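Local coordinates for CobC (Shigella flexneri 2a, PDB 6NRU), which probably removes the 5'-phosphate from adenosylcobalamin 5'-phosphate and alpha-ribazole 5'-phosphate, a step in assembling the nucleotide loop of vitamin B12, at residues A[122-127]-A[156-161]. Sequence-based numbering, arbitrary orientation.
Sequences EGFQAF and LSLLIA
Glu122 OE2 is gripped twice, by a salt bridge from Arg130 NH1 and a hydrogen bond from Phe86 N, just ahead of the helix whose Phe124 and Phe127 reach across to Leu158. Gly123 then takes the N-cap position, and its O accepts the helical bond from Phe127 N at 3.0 Å. The contact itself is wholly apolar and converges on one methyl group. Leu158 CD2 lies 4.1 Å from Phe124 CE1 and 4.0 Å from Phe127 CE2, meeting both rings obliquely. With CG anti to the backbone N (chi1 179°), Leu158 extends from its helix and carries CD2 at its leading end. The Phe124 and Leu158 side chains come from opposite directions, whereas those of Phe127 and Leu158 slide past each other. In this histidine phosphatase fold, helix 153-163 follows strand 146-151 and lays Leu156, Leu159 and Ile160 over the central sheet, while Leu158 turns to helix 124-136, where it also touches Ser128. The Phe124 side chain also touches Met171, and its ring meets that of Trp113 edge-to-face; a bound PEG lies about 4 Å from it. The Phe127 side chain comes within about 4 Å of that of Glu84, the probable proton donor/acceptor.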
loop_
_atom_site.group_PDB
_atom_site.type_symbol
_atom_site.label_atom_id
_atom_site.label_comp_id
_atom_site.label_asym_id
_atom_site.label_seq_id
_atom_site.Cartn_x
_atom_site.Cartn_y
_atom_site.Cartn_z
ATOM N N GLU A 122 -9.981 -13.130 -2.408
ATOM C CA GLU A 122 -10.841 -12.011 -2.768
ATOM C C GLU A 122 -10.432 -11.459 -4.128
ATOM O O GLU A 122 -9.240 -11.376 -4.448
ATOM C CB GLU A 122 -10.795 -10.907 -1.700
ATOM C CG GLU A 122 -9.580 -9.986 -1.754
ATOM C CD GLU A 122 -9.667 -8.836 -0.759
ATOM O OE1 GLU A 122 -10.755 -8.234 -0.636
ATOM O OE2 GLU A 122 -8.646 -8.532 -0.104
ATOM N N GLY A 123 -11.431 -11.104 -4.939
ATOM C CA GLY A 123 -11.171 -10.577 -6.259
ATOM C C GLY A 123 -10.878 -9.092 -6.246
ATOM O O GLY A 123 -11.013 -8.408 -5.231
ATOM N N PHE A 124 -10.467 -8.587 -7.412
ATOM C CA PHE A 124 -10.136 -7.171 -7.518
ATOM C C PHE A 124 -11.356 -6.289 -7.291
ATOM O O PHE A 124 -11.215 -5.132 -6.879
ATOM C CB PHE A 124 -9.519 -6.867 -8.882
ATOM C CG PHE A 124 -9.139 -5.427 -9.058
ATOM C CD1 PHE A 124 -8.104 -4.880 -8.319
ATOM C CD2 PHE A 124 -9.824 -4.615 -9.948
ATOM C CE1 PHE A 124 -7.755 -3.553 -8.470
ATOM C CE2 PHE A 124 -9.477 -3.285 -10.107
ATOM C CZ PHE A 124 -8.441 -2.753 -9.367
ATOM N N GLN A 125 -12.555 -6.810 -7.553
ATOM C CA GLN A 125 -13.763 -6.023 -7.331
ATOM C C GLN A 125 -13.969 -5.743 -5.846
ATOM O O GLN A 125 -14.241 -4.604 -5.452
ATOM C CB GLN A 125 -14.974 -6.745 -7.927
ATOM C CG GLN A 125 -14.893 -6.938 -9.436
ATOM C CD GLN A 125 -14.670 -5.633 -10.181
ATOM O OE1 GLN A 125 -15.270 -4.608 -9.857
ATOM N NE2 GLN A 125 -13.798 -5.666 -11.184
ATOM N N ALA A 126 -13.833 -6.769 -5.003
ATOM C CA ALA A 126 -13.951 -6.556 -3.564
ATOM C C ALA A 126 -12.791 -5.723 -3.033
ATOM O O ALA A 126 -12.976 -4.886 -2.142
ATOM C CB ALA A 126 -14.025 -7.896 -2.835
ATOM N N PHE A 127 -11.589 -5.940 -3.570
ATOM C CA PHE A 127 -10.426 -5.172 -3.136
ATOM C C PHE A 127 -10.580 -3.697 -3.488
ATOM O O PHE A 127 -10.349 -2.818 -2.651
ATOM C CB PHE A 127 -9.163 -5.759 -3.765
ATOM C CG PHE A 127 -7.927 -4.932 -3.552
ATOM C CD1 PHE A 127 -7.236 -4.989 -2.352
ATOM C CD2 PHE A 127 -7.442 -4.112 -4.565
ATOM C CE1 PHE A 127 -6.091 -4.236 -2.158
ATOM C CE2 PHE A 127 -6.297 -3.356 -4.379
ATOM C CZ PHE A 127 -5.622 -3.417 -3.175
ATOM N N LEU A 156 -1.959 1.460 -2.547
ATOM C CA LEU A 156 -1.540 2.847 -2.720
ATOM C C LEU A 156 -1.625 3.277 -4.178
ATOM O O LEU A 156 -2.020 4.412 -4.471
ATOM C CB LEU A 156 -0.124 3.033 -2.176
ATOM C CG LEU A 156 0.037 2.786 -0.674
ATOM C CD1 LEU A 156 1.495 2.865 -0.266
ATOM C CD2 LEU A 156 -0.791 3.780 0.112
ATOM N N SER A 157 -1.261 2.388 -5.107
ATOM C CA SER A 157 -1.362 2.723 -6.525
ATOM C C SER A 157 -2.810 2.947 -6.932
ATOM O O SER A 157 -3.113 3.870 -7.697
ATOM C CB SER A 157 -0.741 1.619 -7.372
ATOM O OG SER A 157 -1.561 0.469 -7.359
ATOM N N LEU A 158 -3.719 2.105 -6.433
ATOM C CA LEU A 158 -5.137 2.289 -6.720
ATOM C C LEU A 158 -5.700 3.501 -5.992
ATOM O O LEU A 158 -6.621 4.155 -6.495
ATOM C CB LEU A 158 -5.915 1.031 -6.343
ATOM C CG LEU A 158 -7.424 1.090 -6.574
ATOM C CD1 LEU A 158 -7.712 1.411 -8.026
ATOM C CD2 LEU A 158 -8.073 -0.219 -6.169
ATOM N N LEU A 159 -5.165 3.814 -4.810
ATOM C CA LEU A 159 -5.591 5.021 -4.111
ATOM C C LEU A 159 -5.285 6.257 -4.942
ATOM O O LEU A 159 -6.141 7.132 -5.113
ATOM C CB LEU A 159 -4.913 5.106 -2.743
ATOM C CG LEU A 159 -5.309 6.305 -1.881
ATOM C CD1 LEU A 159 -6.687 6.101 -1.289
ATOM C CD2 LEU A 159 -4.287 6.541 -0.786
ATOM N N ILE A 160 -4.065 6.338 -5.477
ATOM C CA ILE A 160 -3.703 7.460 -6.337
ATOM C C ILE A 160 -4.657 7.549 -7.520
ATOM O O ILE A 160 -5.217 8.612 -7.808
ATOM C CB ILE A 160 -2.243 7.332 -6.807
ATOM C CG1 ILE A 160 -1.285 7.378 -5.618
ATOM C CG2 ILE A 160 -1.906 8.436 -7.798
ATOM C CD1 ILE A 160 0.156 7.102 -5.991
ATOM N N ALA A 161 -4.873 6.423 -8.207
ATOM C CA ALA A 161 -5.672 6.434 -9.429
ATOM C C ALA A 161 -7.104 6.878 -9.163
ATOM O O ALA A 161 -7.660 7.684 -9.917
ATOM C CB ALA A 161 -5.655 5.052 -10.084
#